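Side-chain contacts in RagA protein (Porphyromonas gingivalis, PDB 6SLN), which is a TonB-dependent receptor of the outer membrane that probably imports peptides: residues N257-T260 with V261-K265; D875-F878 with T879-G883. All blocks are in the same frame, centred on the assembly; numbering follows the deposited sequence.

From the N terminus, barrel strand 218-230 is followed by a helical excursion that returns in strand 309-322, and contact 1 lies on it, where the loop after helix 242-252 turns into helix 261-276. Much later, strand 857-873 leads into the short helix 874-879, and contact 2 closes that helix before the long connection to strand 921-937. Each contact is a turn within one continuous segment, so the two follow in series without nesting or crossing. One marks a helix start, the other a helix end, both in connections between barrel strands. Their centres are 23 Å apart and their nearest atoms about 14 Å, without touching.

Contact 1: N257-T260 with V261-K265; sequences NNQT and VQKVK
The carboxamide of Gln259 meets Lys263 and Val264 on one side of its plane: Val264 CG2 lies above it at 3.9 Å from Gln259 CD, while Lys263 CB, tilted out of the plane, approaches Gln259 OE1 to 3.3 Å. The bend at chi2 (68°) turns the amide across the first helical turn, and its NE2 donates to the backbone oxygen of Trp255, which fixes the rotation of the group. The apolar part of Gln259 follows the same course, CG meeting Val264 CG2 at 3.4 Å with the two side chains crossing at about a right angle. Val264 is buried, also resting on Leu246 and Trp255, so this touch joins the loop to the packing between helices 242-252 and 261-276.

Thr260 provides the polar half. With chi1 at 76°, its OG1 sits between the backbone N and the carbonyl carbon and turns to the next residues of the chain. Lys263 N donates to Thr260 OG1 at 3.2 Å, nearly straight at 166°, while the aliphatic start of Lys263 passes the same oxygen, CG at 3.5 Å from Thr260 OG1. The backbone takes over with Val264 N bonded to Thr260 O at 3.3 Å. A side-chain oxygen receiving the amide three residues on, beside the first i to i+4 bond, is the signature of a threonine N-cap, here opening helix 261-276.

Contact 2: D875-F878 with T879-G883; sequences DRYF and TENGG
Across the end of helix 874-879 the backbone keeps four-residue bonds from Thr879 N to Asp875 O (3.0 Å), an oxygen that also accepts from Phe878 N, and from Glu880 N to Arg876 O, and then closes with a three-residue bond from Asn881 N to Phe878 O (3.2 Å). The segment is thus a helix C terminus, left at Glu880 and continued by an Asx turn at Asn881.

Arg876 and Glu880, four residues apart, run side by side and form a side-on salt bridge with one nitrogen to each oxygen. Arg876 NE meets Glu880 OE2 at 2.6 Å, with the oxygen in the guanidinium plane but the nitrogen well above the carboxylate plane. Arg876 NH2 reaches Glu880 OE1 at 3.3 Å on the syn side, tilted out of the carboxylate plane, a longer and less straight bond. The two planes stand 51° apart, and the bend at chi3 (33°) brings NE round to the carboxylate. Arg876 NH1 also forms a salt bridge with Glu922, so the guanidinium serves two acids and would be expected to keep both deprotonated.

Tyr877 and Asn881 also point the same way. Asn881 ND2 lies over one ring face toward the rim, 4.0 Å from Tyr877 CE1, with amide and ring almost perpendicular. The Tyr877 ring stacks on Phe916, and Tyr877 and Phe878 both pack on the bound peptide, placing this helix end at the peptide site.

Asn881 OD1 completes the Asx turn by accepting from Gly883 N at 2.7 Å, the donor arriving nearly in line with the side-chain C=O.

Contact 1: N257-T260 with V261-K265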
ATOM      1  N   ASN A 257     -37.948 -31.223 -26.040  1.00 58.34           N
ATOM      2  CA  ASN A 257     -39.059 -31.603 -26.896  1.00 65.65           C
ATOM      3  C   ASN A 257     -40.119 -32.303 -26.061  1.00 65.95           C
ATOM      4  O   ASN A 257     -39.833 -32.859 -24.999  1.00 65.79           O
ATOM      5  CB  ASN A 257     -38.583 -32.506 -28.037  1.00 69.44           C
ATOM      6  CG  ASN A 257     -37.222 -32.087 -28.577  1.00 74.99           C
ATOM      7  OD1 ASN A 257     -36.322 -32.914 -28.737  1.00 78.54           O
ATOM      8  ND2 ASN A 257     -37.066 -30.795 -28.855  1.00 73.33           N
ATOM      9  N   ASN A 258     -41.358 -32.250 -26.540  1.00 69.90           N
ATOM     10  CA  ASN A 258     -42.481 -32.858 -25.832  1.00 80.30           C
ATOM     11  C   ASN A 258     -42.553 -32.320 -24.409  1.00 79.22           C
ATOM     12  O   ASN A 258     -42.687 -33.060 -23.432  1.00 81.51           O
ATOM     13  CB  ASN A 258     -42.378 -34.381 -25.840  1.00 95.33           C
ATOM     14  CG  ASN A 258     -42.533 -34.969 -27.232  1.00111.02           C
ATOM     15  OD1 ASN A 258     -41.641 -34.844 -28.078  1.00119.33           O
ATOM     16  ND2 ASN A 258     -43.669 -35.621 -27.477  1.00110.70           N
ATOM     17  N   GLN A 259     -42.419 -31.010 -24.300  1.00 73.89           N
ATOM     18  CA  GLN A 259     -42.489 -30.329 -23.024  1.00 71.71           C
ATOM     19  C   GLN A 259     -43.864 -29.692 -22.861  1.00 72.51           C
ATOM     20  O   GLN A 259     -44.524 -29.337 -23.840  1.00 76.37           O
ATOM     21  CB  GLN A 259     -41.385 -29.274 -22.927  1.00 66.67           C
ATOM     22  CG  GLN A 259     -41.041 -28.889 -21.524  1.00 67.01           C
ATOM     23  CD  GLN A 259     -40.370 -30.008 -20.745  1.00 70.02           C
ATOM     24  OE1 GLN A 259     -41.045 -30.818 -20.108  1.00 74.04           O
ATOM     25  NE2 GLN A 259     -39.037 -30.033 -20.757  1.00 57.89           N
ATOM     26  N   THR A 260     -44.309 -29.586 -21.614  1.00 72.73           N
ATOM     27  CA  THR A 260     -45.500 -28.828 -21.267  1.00 65.35           C
ATOM     28  C   THR A 260     -45.116 -27.732 -20.283  1.00 50.34           C
ATOM     29  O   THR A 260     -44.003 -27.698 -19.764  1.00 61.26           O
ATOM     30  CB  THR A 260     -46.587 -29.723 -20.659  1.00 62.57           C
ATOM     31  OG1 THR A 260     -46.232 -30.043 -19.306  1.00 58.75           O
ATOM     32  CG2 THR A 260     -46.760 -30.997 -21.470  1.00 53.67           C
ATOM     33  N   VAL A 261     -46.061 -26.833 -20.024  1.00 50.42           N
ATOM     34  CA  VAL A 261     -45.820 -25.729 -19.101  1.00 49.40           C
ATOM     35  C   VAL A 261     -45.743 -26.232 -17.656  1.00 59.29           C
ATOM     36  O   VAL A 261     -44.910 -25.757 -16.862  1.00 53.92           O
ATOM     37  CB  VAL A 261     -46.899 -24.648 -19.296  1.00 49.72           C
ATOM     38  CG1 VAL A 261     -46.886 -23.637 -18.184  1.00 48.89           C
ATOM     39  CG2 VAL A 261     -46.676 -23.945 -20.601  1.00 49.75           C
ATOM     40  N   GLN A 262     -46.580 -27.216 -17.292  1.00 52.52           N
ATOM     41  CA  GLN A 262     -46.498 -27.752 -15.938  1.00 49.75           C
ATOM     42  C   GLN A 262     -45.159 -28.436 -15.688  1.00 50.95           C
ATOM     43  O   GLN A 262     -44.558 -28.269 -14.618  1.00 52.23           O
ATOM     44  CB  GLN A 262     -47.640 -28.729 -15.662  1.00 54.38           C
ATOM     45  CG  GLN A 262     -47.690 -29.201 -14.185  1.00 50.78           C
ATOM     46  CD  GLN A 262     -47.947 -28.055 -13.199  1.00 56.52           C
ATOM     47  OE1 GLN A 262     -49.087 -27.605 -13.033  1.00 61.97           O
ATOM     48  NE2 GLN A 262     -46.884 -27.580 -12.540  1.00 48.95           N
ATOM     49  N   LYS A 263     -44.675 -29.218 -16.654  1.00 49.53           N
ATOM     50  CA  LYS A 263     -43.424 -29.936 -16.446  1.00 53.16           C
ATOM     51  C   LYS A 263     -42.257 -28.973 -16.247  1.00 47.75           C
ATOM     52  O   LYS A 263     -41.377 -29.222 -15.421  1.00 48.64           O
ATOM     53  CB  LYS A 263     -43.161 -30.880 -17.616  1.00 49.82           C
ATOM     54  CG  LYS A 263     -44.040 -32.103 -17.596  1.00 51.07           C
ATOM     55  CD  LYS A 263     -43.711 -33.070 -18.726  1.00 59.68           C
ATOM     56  CE  LYS A 263     -44.457 -34.388 -18.526  1.00 64.80           C
ATOM     57  NZ  LYS A 263     -43.624 -35.583 -18.818  1.00 71.04           N
ATOM     58  N   VAL A 264     -42.239 -27.859 -16.980  1.00 47.40           N
ATOM     59  CA  VAL A 264     -41.177 -26.879 -16.785  1.00 49.18           C
ATOM     60  C   VAL A 264     -41.286 -26.254 -15.401  1.00 45.53           C
ATOM     61  O   VAL A 264     -40.275 -26.056 -14.713  1.00 44.64           O
ATOM     62  CB  VAL A 264     -41.217 -25.827 -17.908  1.00 46.10           C
ATOM     63  CG1 VAL A 264     -40.331 -24.646 -17.600  1.00 44.92           C
ATOM     64  CG2 VAL A 264     -40.780 -26.463 -19.170  1.00 46.58           C
ATOM     65  N   LYS A 265     -42.517 -25.967 -14.954  1.00 52.64           N
ATOM     66  CA  LYS A 265     -42.704 -25.414 -13.613  1.00 45.50           C
ATOM     67  C   LYS A 265     -42.247 -26.397 -12.547  1.00 45.39           C
ATOM     68  O   LYS A 265     -41.562 -26.009 -11.592  1.00 51.94           O
ATOM     69  CB  LYS A 265     -44.162 -25.034 -13.382  1.00 46.19           C
ATOM     70  CG  LYS A 265     -44.693 -23.945 -14.278  1.00 55.93           C
ATOM     71  CD  LYS A 265     -46.183 -23.844 -14.156  1.00 47.23           C
ATOM     72  CE  LYS A 265     -46.682 -22.445 -14.411  1.00 47.09           C
ATOM     73  NZ  LYS A 265     -48.166 -22.498 -14.590  1.00 62.91           N
TER

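Contact 2: D875-F878 with T879-G883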
ATOM      1  N   ASP A 875     -29.081  -3.464 -26.280  1.00 40.96           N
ATOM      2  CA  ASP A 875     -30.077  -4.170 -25.466  1.00 37.81           C
ATOM      3  C   ASP A 875     -31.065  -4.909 -26.355  1.00 42.50           C
ATOM      4  O   ASP A 875     -31.391  -6.081 -26.112  1.00 39.77           O
ATOM      5  CB  ASP A 875     -30.846  -3.197 -24.568  1.00 38.08           C
ATOM      6  CG  ASP A 875     -30.146  -2.907 -23.252  1.00 53.93           C
ATOM      7  OD1 ASP A 875     -28.974  -3.301 -23.082  1.00 58.31           O
ATOM      8  OD2 ASP A 875     -30.778  -2.254 -22.390  1.00 57.48           O
ATOM      9  N   ARG A 876     -31.544  -4.237 -27.405  1.00 41.61           N
ATOM     10  CA  ARG A 876     -32.517  -4.869 -28.278  1.00 41.75           C
ATOM     11  C   ARG A 876     -31.937  -6.070 -29.014  1.00 42.80           C
ATOM     12  O   ARG A 876     -32.709  -6.898 -29.503  1.00 54.86           O
ATOM     13  CB  ARG A 876     -33.115  -3.839 -29.251  1.00 40.62           C
ATOM     14  CG  ARG A 876     -34.012  -2.814 -28.542  1.00 41.82           C
ATOM     15  CD  ARG A 876     -34.790  -1.882 -29.456  1.00 41.59           C
ATOM     16  NE  ARG A 876     -35.156  -2.543 -30.698  1.00 42.41           N
ATOM     17  CZ  ARG A 876     -34.663  -2.199 -31.885  1.00 56.71           C
ATOM     18  NH1 ARG A 876     -33.794  -1.199 -31.968  1.00 59.21           N
ATOM     19  NH2 ARG A 876     -35.017  -2.855 -32.984  1.00 50.30           N
ATOM     20  N   TYR A 877     -30.614  -6.231 -29.056  1.00 39.41           N
ATOM     21  CA  TYR A 877     -30.070  -7.466 -29.616  1.00 49.14           C
ATOM     22  C   TYR A 877     -30.414  -8.661 -28.741  1.00 45.17           C
ATOM     23  O   TYR A 877     -30.450  -9.795 -29.234  1.00 39.89           O
ATOM     24  CB  TYR A 877     -28.544  -7.366 -29.816  1.00 38.94           C
ATOM     25  CG  TYR A 877     -27.894  -8.660 -30.266  1.00 39.05           C
ATOM     26  CD1 TYR A 877     -27.395  -9.578 -29.350  1.00 39.40           C
ATOM     27  CD2 TYR A 877     -27.780  -8.964 -31.602  1.00 41.80           C
ATOM     28  CE1 TYR A 877     -26.811 -10.766 -29.765  1.00 40.39           C
ATOM     29  CE2 TYR A 877     -27.186 -10.141 -32.028  1.00 42.80           C
ATOM     30  CZ  TYR A 877     -26.710 -11.039 -31.111  1.00 42.19           C
ATOM     31  OH  TYR A 877     -26.128 -12.206 -31.551  1.00 42.58           O
ATOM     32  N   PHE A 878     -30.669  -8.423 -27.456  1.00 43.85           N
ATOM     33  CA  PHE A 878     -31.105  -9.463 -26.542  1.00 45.46           C
ATOM     34  C   PHE A 878     -32.623  -9.543 -26.469  1.00 45.50           C
ATOM     35  O   PHE A 878     -33.195 -10.625 -26.624  1.00 47.69           O
ATOM     36  CB  PHE A 878     -30.512  -9.207 -25.166  1.00 49.83           C
ATOM     37  CG  PHE A 878     -29.038  -9.211 -25.173  1.00 53.18           C
ATOM     38  CD1 PHE A 878     -28.346 -10.393 -24.991  1.00 48.85           C
ATOM     39  CD2 PHE A 878     -28.325  -8.035 -25.400  1.00 59.17           C
ATOM     40  CE1 PHE A 878     -26.971 -10.405 -25.017  1.00 41.64           C
ATOM     41  CE2 PHE A 878     -26.942  -8.033 -25.424  1.00 47.16           C
ATOM     42  CZ  PHE A 878     -26.267  -9.217 -25.237  1.00 38.79           C
ATOM     43  N   THR A 879     -33.291  -8.403 -26.274  1.00 39.71           N
ATOM     44  CA  THR A 879     -34.729  -8.448 -26.052  1.00 45.76           C
ATOM     45  C   THR A 879     -35.519  -8.841 -27.301  1.00 48.20           C
ATOM     46  O   THR A 879     -36.669  -9.270 -27.180  1.00 49.45           O
ATOM     47  CB  THR A 879     -35.210  -7.101 -25.542  1.00 44.96           C
ATOM     48  OG1 THR A 879     -34.758  -6.085 -26.442  1.00 52.18           O
ATOM     49  CG2 THR A 879     -34.656  -6.847 -24.179  1.00 39.38           C
ATOM     50  N   GLU A 880     -34.955  -8.717 -28.499  1.00 48.48           N
ATOM     51  CA  GLU A 880     -35.687  -9.136 -29.690  1.00 45.33           C
ATOM     52  C   GLU A 880     -35.073 -10.368 -30.340  1.00 42.90           C
ATOM     53  O   GLU A 880     -35.428 -10.716 -31.471  1.00 56.85           O
ATOM     54  CB  GLU A 880     -35.797  -7.977 -30.676  1.00 43.11           C
ATOM     55  CG  GLU A 880     -36.534  -6.811 -30.059  1.00 43.09           C
ATOM     56  CD  GLU A 880     -36.582  -5.598 -30.937  1.00 43.47           C
ATOM     57  OE1 GLU A 880     -36.297  -5.736 -32.139  1.00 48.87           O
ATOM     58  OE2 GLU A 880     -36.903  -4.507 -30.427  1.00 48.23           O
ATOM     59  N   ASN A 881     -34.181 -11.059 -29.628  1.00 42.18           N
ATOM     60  CA  ASN A 881     -33.520 -12.244 -30.162  1.00 45.02           C
ATOM     61  C   ASN A 881     -34.428 -13.469 -30.041  1.00 51.62           C
ATOM     62  O   ASN A 881     -34.667 -13.973 -28.934  1.00 51.41           O
ATOM     63  CB  ASN A 881     -32.204 -12.474 -29.435  1.00 42.28           C
ATOM     64  CG  ASN A 881     -31.324 -13.478 -30.136  1.00 45.63           C
ATOM     65  OD1 ASN A 881     -31.794 -14.527 -30.617  1.00 42.27           O
ATOM     66  ND2 ASN A 881     -30.028 -13.177 -30.187  1.00 48.14           N
ATOM     67  N   GLY A 882     -34.911 -13.966 -31.183  1.00 45.10           N
ATOM     68  CA  GLY A 882     -35.658 -15.203 -31.220  1.00 44.76           C
ATOM     69  C   GLY A 882     -34.869 -16.470 -31.497  1.00 47.87           C
ATOM     70  O   GLY A 882     -35.468 -17.551 -31.595  1.00 45.56           O
ATOM     71  N   GLY A 883     -33.543 -16.392 -31.616  1.00 50.99           N
ATOM     72  CA  GLY A 883     -32.760 -17.569 -31.954  1.00 49.92           C
ATOM     73  C   GLY A 883     -31.648 -17.890 -30.974  1.00 46.84           C
ATOM     74  O   GLY A 883     -30.835 -18.791 -31.211  1.00 45.98           O
TER